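Local atomic coordinates of putative pyridoxal phosphate-dependent transferase (Clostridium difficile, PDB entry 4DQ6), a protein that probably acts as a pyridoxal phosphate-dependent transferase of the class I and II aminotransferase family, and binds pyridoxal-5'-phosphate. Residues Y95-E109 with D263-C275. Sequence-based numbering, arbitrary orientation.
Sequences YSPGVIPAISLLINE and DAFTRIDIKRNNC. With PLP (pyridoxal-5'-phosphate), chain C.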
loop_
_atom_site.group_PDB
_atom_site.type_symbol
_atom_site.label_atom_id
_atom_site.label_comp_id
_atom_site.label_asym_id
_atom_site.label_seq_id
_atom_site.Cartn_x
_atom_site.Cartn_y
_atom_site.Cartn_z
ATOM N N TYR A 95 8.995 -5.604 -4.397
ATOM C CA TYR A 95 8.383 -4.354 -3.915
ATOM C C TYR A 95 7.571 -4.618 -2.649
ATOM O O TYR A 95 6.800 -5.588 -2.605
ATOM C CB TYR A 95 7.419 -3.829 -4.978
ATOM C CG TYR A 95 6.445 -2.798 -4.459
ATOM C CD1 TYR A 95 6.851 -1.451 -4.235
ATOM C CD2 TYR A 95 5.137 -3.125 -4.151
ATOM C CE1 TYR A 95 5.988 -0.528 -3.682
ATOM C CE2 TYR A 95 4.275 -2.192 -3.582
ATOM C CZ TYR A 95 4.690 -0.904 -3.360
ATOM O OH TYR A 95 3.794 0.030 -2.817
ATOM N N SER A 96 7.603 -3.693 -1.696
ATOM C CA SER A 96 6.682 -3.685 -0.577
ATOM C C SER A 96 6.325 -2.221 -0.273
ATOM O O SER A 96 7.220 -1.355 -0.404
ATOM C CB SER A 96 7.310 -4.359 0.613
ATOM O OG SER A 96 6.443 -4.336 1.757
ATOM N N PRO A 97 5.089 -1.968 0.171
ATOM C CA PRO A 97 4.794 -0.546 0.536
ATOM C C PRO A 97 5.597 -0.092 1.743
ATOM O O PRO A 97 5.687 1.083 2.033
ATOM C CB PRO A 97 3.299 -0.538 0.771
ATOM C CG PRO A 97 2.963 -1.923 1.000
ATOM C CD PRO A 97 3.886 -2.801 0.219
ATOM N N GLY A 98 6.077 -1.018 2.529
ATOM C CA GLY A 98 6.876 -0.739 3.733
ATOM C C GLY A 98 7.689 -1.915 4.227
ATOM O O GLY A 98 7.460 -3.116 3.902
ATOM N N VAL A 99 8.647 -1.596 5.082
ATOM C CA VAL A 99 9.487 -2.629 5.663
ATOM C C VAL A 99 8.694 -3.526 6.558
ATOM O O VAL A 99 8.848 -4.746 6.454
ATOM C CB VAL A 99 10.672 -1.990 6.405
ATOM C CG1 VAL A 99 11.419 -3.020 7.258
ATOM C CG2 VAL A 99 11.600 -1.338 5.363
ATOM N N ILE A 100 7.887 -2.988 7.456
ATOM C CA ILE A 100 7.209 -3.878 8.402
ATOM C C ILE A 100 6.177 -4.796 7.730
ATOM O O ILE A 100 6.090 -5.984 8.028
ATOM C CB ILE A 100 6.617 -3.084 9.566
ATOM C CG1 ILE A 100 7.769 -2.405 10.311
ATOM C CG2 ILE A 100 5.822 -4.037 10.480
ATOM C CD1 ILE A 100 8.786 -3.330 10.949
ATOM N N PRO A 101 5.443 -4.333 6.701
ATOM C CA PRO A 101 4.595 -5.240 5.971
ATOM C C PRO A 101 5.347 -6.445 5.411
ATOM O O PRO A 101 4.870 -7.580 5.481
ATOM C CB PRO A 101 4.085 -4.379 4.829
ATOM C CG PRO A 101 4.061 -2.987 5.352
ATOM C CD PRO A 101 5.149 -2.924 6.388
ATOM N N ALA A 102 6.517 -6.197 4.803
ATOM C CA ALA A 102 7.366 -7.282 4.274
ATOM C C ALA A 102 7.748 -8.221 5.383
ATOM O O ALA A 102 7.665 -9.452 5.212
ATOM C CB ALA A 102 8.607 -6.727 3.515
ATOM N N ILE A 103 8.255 -7.704 6.483
ATOM C CA ILE A 103 8.687 -8.547 7.606
ATOM C C ILE A 103 7.535 -9.376 8.144
ATOM O O ILE A 103 7.690 -10.565 8.468
ATOM C CB ILE A 103 9.356 -7.671 8.672
ATOM C CG1 ILE A 103 10.653 -7.104 8.125
ATOM C CG2 ILE A 103 9.631 -8.484 9.954
ATOM C CD1 ILE A 103 11.482 -6.289 9.066
ATOM N N SER A 104 6.353 -8.756 8.209
ATOM C CA SER A 104 5.176 -9.448 8.723
ATOM C C SER A 104 4.839 -10.621 7.805
ATOM O O SER A 104 4.585 -11.737 8.294
ATOM C CB SER A 104 3.944 -8.541 8.732
ATOM O OG SER A 104 2.838 -9.159 9.343
ATOM N N LEU A 105 4.857 -10.453 6.490
ATOM C CA LEU A 105 4.550 -11.547 5.561
ATOM C C LEU A 105 5.659 -12.627 5.679
ATOM O O LEU A 105 5.352 -13.823 5.651
ATOM C CB LEU A 105 4.368 -11.085 4.130
ATOM C CG LEU A 105 3.149 -10.244 3.893
ATOM C CD1 LEU A 105 3.120 -9.916 2.399
ATOM C CD2 LEU A 105 1.807 -10.729 4.298
ATOM N N LEU A 106 6.931 -12.208 5.735
ATOM C CA LEU A 106 8.050 -13.152 5.891
ATOM C C LEU A 106 7.851 -14.023 7.118
ATOM O O LEU A 106 8.089 -15.246 7.085
ATOM C CB LEU A 106 9.379 -12.432 5.935
ATOM C CG LEU A 106 9.869 -11.800 4.604
ATOM C CD1 LEU A 106 11.038 -10.852 4.838
ATOM C CD2 LEU A 106 10.223 -12.950 3.649
ATOM N N ILE A 107 7.439 -13.425 8.217
ATOM C CA ILE A 107 7.227 -14.175 9.474
ATOM C C ILE A 107 6.131 -15.188 9.275
ATOM O O ILE A 107 6.266 -16.402 9.691
ATOM C CB ILE A 107 6.866 -13.214 10.636
ATOM C CG1 ILE A 107 8.111 -12.476 11.106
ATOM C CG2 ILE A 107 6.214 -14.003 11.770
ATOM C CD1 ILE A 107 7.838 -11.322 12.054
ATOM N N ASN A 108 5.002 -14.806 8.735
ATOM C CA ASN A 108 3.940 -15.746 8.466
ATOM C C ASN A 108 4.358 -16.910 7.568
ATOM O O ASN A 108 3.939 -18.088 7.834
ATOM C CB ASN A 108 2.736 -15.050 7.844
ATOM C CG ASN A 108 1.525 -15.948 7.808
ATOM O OD1 ASN A 108 0.965 -16.352 8.868
ATOM N ND2 ASN A 108 1.146 -16.346 6.604
ATOM N N GLU A 109 5.171 -16.655 6.549
ATOM C CA GLU A 109 5.531 -17.672 5.539
ATOM C C GLU A 109 6.718 -18.555 5.943
ATOM O O GLU A 109 6.768 -19.723 5.533
ATOM C CB GLU A 109 5.799 -17.040 4.174
ATOM C CG GLU A 109 4.660 -16.236 3.563
ATOM C CD GLU A 109 3.350 -17.026 3.481
ATOM O OE1 GLU A 109 3.347 -18.241 3.093
ATOM O OE2 GLU A 109 2.285 -16.467 3.859
ATOM N N ASP A 263 4.450 -14.950 -3.340
ATOM C CA ASP A 263 3.142 -15.518 -3.256
ATOM C C ASP A 263 2.313 -14.918 -2.096
ATOM O O ASP A 263 1.099 -14.820 -2.212
ATOM C CB ASP A 263 3.295 -17.018 -3.024
ATOM C CG ASP A 263 3.700 -17.756 -4.279
ATOM O OD1 ASP A 263 3.759 -17.168 -5.399
ATOM O OD2 ASP A 263 3.978 -18.966 -4.144
ATOM N N ALA A 264 2.980 -14.516 -0.995
ATOM C CA ALA A 264 2.285 -13.790 0.100
ATOM C C ALA A 264 1.767 -12.459 -0.367
ATOM O O ALA A 264 0.619 -12.086 -0.082
ATOM C CB ALA A 264 3.186 -13.629 1.312
ATOM N N PHE A 265 2.575 -11.715 -1.136
ATOM C CA PHE A 265 2.067 -10.462 -1.711
ATOM C C PHE A 265 0.941 -10.697 -2.685
ATOM O O PHE A 265 0.071 -9.817 -2.872
ATOM C CB PHE A 265 3.199 -9.613 -2.295
ATOM C CG PHE A 265 3.963 -8.812 -1.232
ATOM C CD1 PHE A 265 3.299 -7.804 -0.504
ATOM C CD2 PHE A 265 5.310 -8.989 -1.004
ATOM C CE1 PHE A 265 3.978 -7.074 0.463
ATOM C CE2 PHE A 265 5.989 -8.241 -0.059
ATOM C CZ PHE A 265 5.316 -7.257 0.660
ATOM N N THR A 266 0.991 -11.794 -3.440
ATOM C CA THR A 266 -0.101 -12.129 -4.321
ATOM C C THR A 266 -1.377 -12.403 -3.549
ATOM O O THR A 266 -2.457 -11.927 -3.903
ATOM C CB THR A 266 0.260 -13.349 -5.206
ATOM O OG1 THR A 266 1.309 -12.942 -6.116
ATOM C CG2 THR A 266 -0.981 -13.838 -6.019
ATOM N N ARG A 267 -1.211 -13.126 -2.458
ATOM C CA ARG A 267 -2.324 -13.444 -1.574
ATOM C C ARG A 267 -3.047 -12.201 -1.057
ATOM O O ARG A 267 -4.290 -12.195 -1.069
ATOM C CB ARG A 267 -1.847 -14.362 -0.433
ATOM C CG ARG A 267 -2.885 -14.515 0.640
ATOM C CD ARG A 267 -2.446 -15.433 1.768
ATOM N NE ARG A 267 -1.109 -15.175 2.352
ATOM C CZ ARG A 267 -0.809 -14.313 3.339
ATOM N NH1 ARG A 267 0.443 -14.236 3.828
ATOM N NH2 ARG A 267 -1.744 -13.537 3.876
ATOM N N ILE A 268 -2.287 -11.165 -0.677
ATOM C CA ILE A 268 -2.910 -9.894 -0.214
ATOM C C ILE A 268 -3.040 -8.875 -1.341
ATOM O O ILE A 268 -3.494 -7.736 -1.075
ATOM C CB ILE A 268 -2.212 -9.306 1.035
ATOM C CG1 ILE A 268 -0.748 -8.951 0.820
ATOM C CG2 ILE A 268 -2.286 -10.281 2.220
ATOM C CD1 ILE A 268 -0.160 -8.010 1.866
ATOM N N ASP A 269 -2.702 -9.246 -2.581
ATOM C CA ASP A 269 -2.822 -8.361 -3.753
ATOM C C ASP A 269 -2.143 -6.988 -3.588
ATOM O O ASP A 269 -2.715 -5.939 -3.911
ATOM C CB ASP A 269 -4.271 -8.196 -4.221
ATOM C CG ASP A 269 -4.339 -7.550 -5.604
ATOM O OD1 ASP A 269 -3.466 -7.909 -6.463
ATOM O OD2 ASP A 269 -5.171 -6.597 -5.806
ATOM N N ILE A 270 -0.932 -6.974 -3.036
ATOM C CA ILE A 270 -0.139 -5.735 -2.948
ATOM C C ILE A 270 1.076 -5.976 -3.837
ATOM O O ILE A 270 2.043 -6.652 -3.423
ATOM C CB ILE A 270 0.199 -5.404 -1.480
ATOM C CG1 ILE A 270 -1.095 -4.977 -0.756
ATOM C CG2 ILE A 270 1.300 -4.332 -1.383
ATOM C CD1 ILE A 270 -0.885 -4.447 0.644
ATOM N N LYS A 271 1.036 -5.441 -5.067
ATOM C CA LYS A 271 2.019 -5.743 -6.082
ATOM C C LYS A 271 2.585 -4.506 -6.738
ATOM O O LYS A 271 3.734 -4.530 -7.135
ATOM C CB LYS A 271 1.444 -6.602 -7.197
ATOM C CG LYS A 271 0.825 -7.875 -6.693
ATOM C CD LYS A 271 1.833 -8.849 -6.066
ATOM C CE LYS A 271 2.497 -9.784 -7.024
ATOM N NZ LYS A 271 3.336 -10.802 -6.293
ATOM N N ARG A 272 1.764 -3.450 -6.878
ATOM C CA ARG A 272 2.199 -2.273 -7.668
ATOM C C ARG A 272 2.615 -1.100 -6.801
ATOM O O ARG A 272 1.983 -0.812 -5.776
ATOM C CB ARG A 272 1.064 -1.813 -8.614
ATOM C CG ARG A 272 0.554 -2.823 -9.600
ATOM C CD ARG A 272 -0.392 -2.256 -10.645
ATOM N NE ARG A 272 -0.741 -3.279 -11.601
ATOM C CZ ARG A 272 0.021 -3.679 -12.617
ATOM N NH1 ARG A 272 1.203 -3.136 -12.863
ATOM N NH2 ARG A 272 -0.403 -4.667 -13.373
ATOM N N ASN A 273 3.621 -0.329 -7.268
ATOM C CA ASN A 273 3.915 0.992 -6.726
ATOM C C ASN A 273 2.741 1.894 -7.085
ATOM O O ASN A 273 2.107 1.702 -8.124
ATOM C CB ASN A 273 5.147 1.609 -7.397
ATOM C CG ASN A 273 6.460 0.984 -6.964
ATOM O OD1 ASN A 273 6.781 -0.142 -7.350
ATOM N ND2 ASN A 273 7.230 1.718 -6.174
ATOM N N ASN A 274 2.445 2.865 -6.225
ATOM C CA ASN A 274 1.609 3.999 -6.680
ATOM C C ASN A 274 2.449 4.813 -7.647
ATOM O O ASN A 274 3.647 4.706 -7.740
ATOM C CB ASN A 274 1.024 4.821 -5.518
ATOM C CG ASN A 274 2.076 5.652 -4.793
ATOM O OD1 ASN A 274 2.594 6.597 -5.403
ATOM N ND2 ASN A 274 2.367 5.357 -3.517
ATOM N N CYS A 275 1.765 5.588 -8.437
ATOM C CA CYS A 275 2.457 6.200 -9.565
ATOM C C CYS A 275 3.541 7.156 -9.126
ATOM O O CYS A 275 4.479 7.415 -9.906
ATOM C CB CYS A 275 1.483 6.871 -10.494
ATOM S SG CYS A 275 0.430 8.120 -9.813
HETATM N N1 PLP C . 12.508 -0.091 10.202
HETATM C C2 PLP C . 13.168 0.757 11.058
HETATM C C2A PLP C . 14.340 0.352 11.899
HETATM C C3 PLP C . 12.763 2.139 11.188
HETATM O O3 PLP C . 13.382 2.954 12.030
HETATM C C4 PLP C . 11.643 2.617 10.393
HETATM C C4A PLP C . 11.137 4.030 10.525
HETATM C C5 PLP C . 11.002 1.660 9.504
HETATM C C6 PLP C . 11.461 0.323 9.451
HETATM C C5A PLP C . 9.870 2.148 8.655
HETATM O O4P PLP C . 9.128 1.011 8.366
HETATM P P PLP C . 7.991 1.189 7.227
HETATM O O1P PLP C . 8.747 1.168 5.944
HETATM O O2P PLP C . 7.092 -0.070 7.552
HETATM O O3P PLP C . 7.406 2.604 7.524
HETATM O O HOH W 1 4.862 -6.958 -4.038
HETATM O O HOH W 2 3.865 2.574 -3.580
HETATM O O HOH W 3 1.147 -0.461 -2.434
HETATM O O HOH W 4 0.672 -16.924 0.856
#
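Leu105 lies over one face of the Phe265 ring, with CD1 3.6 Å from the ring centroid and 15° off the normal, a CH-pi contact. The carbonyl O of Tyr95 sits over the opposite face, so the ring is sandwiched between helix 99-110 and the end of strand 93-96. Leu105 CD1 also meets the CD1 of Ile268 tip to tip, and Ala264 CB lies 3.9 Å from Leu105 CD1. Packing is tightest where Pro97 CD presses on Ile270 CG2 at 3.4 Å.

The Tyr95 ring reaches the loop after helix 255-267 because its CG stands anti to the backbone N (chi1 163°). Asn273 N lies over one face, and the Asn273 amide is turned 45° from the ring. Asn273 OD1 accepts a hydrogen bond from Arg68. Two waters bind Tyr95 OH, and one of them accepts from Asn274 N. Another water joins Tyr95 O to Ile270 O.

The Glu109 end is looser: Asn108, Glu109 and Arg267 are only partly buried, and a water accepts from Arg267 NE. Glu109 OE2 takes Arg267 NH1 at 2.9 Å in a salt bridge, nearly along its C-O axis. Asn108 ND2 donates to Glu109 OE2 at 3.0 Å; it and Arg267 NH1 reach the oxygen from opposite sides of the carboxylate plane.

Gly98 is the N-cap of helix 99-110. At the first turn, Val99 N donates to PLP O1P (2.9 Å) and Ile100 N to PLP O2P. Pro97 also packs on Ile270 of the second subunit. A phosphate held at a helix N-terminus, close to the dimer interface, is characteristic of the PLP site in fold-type I aminotransferases.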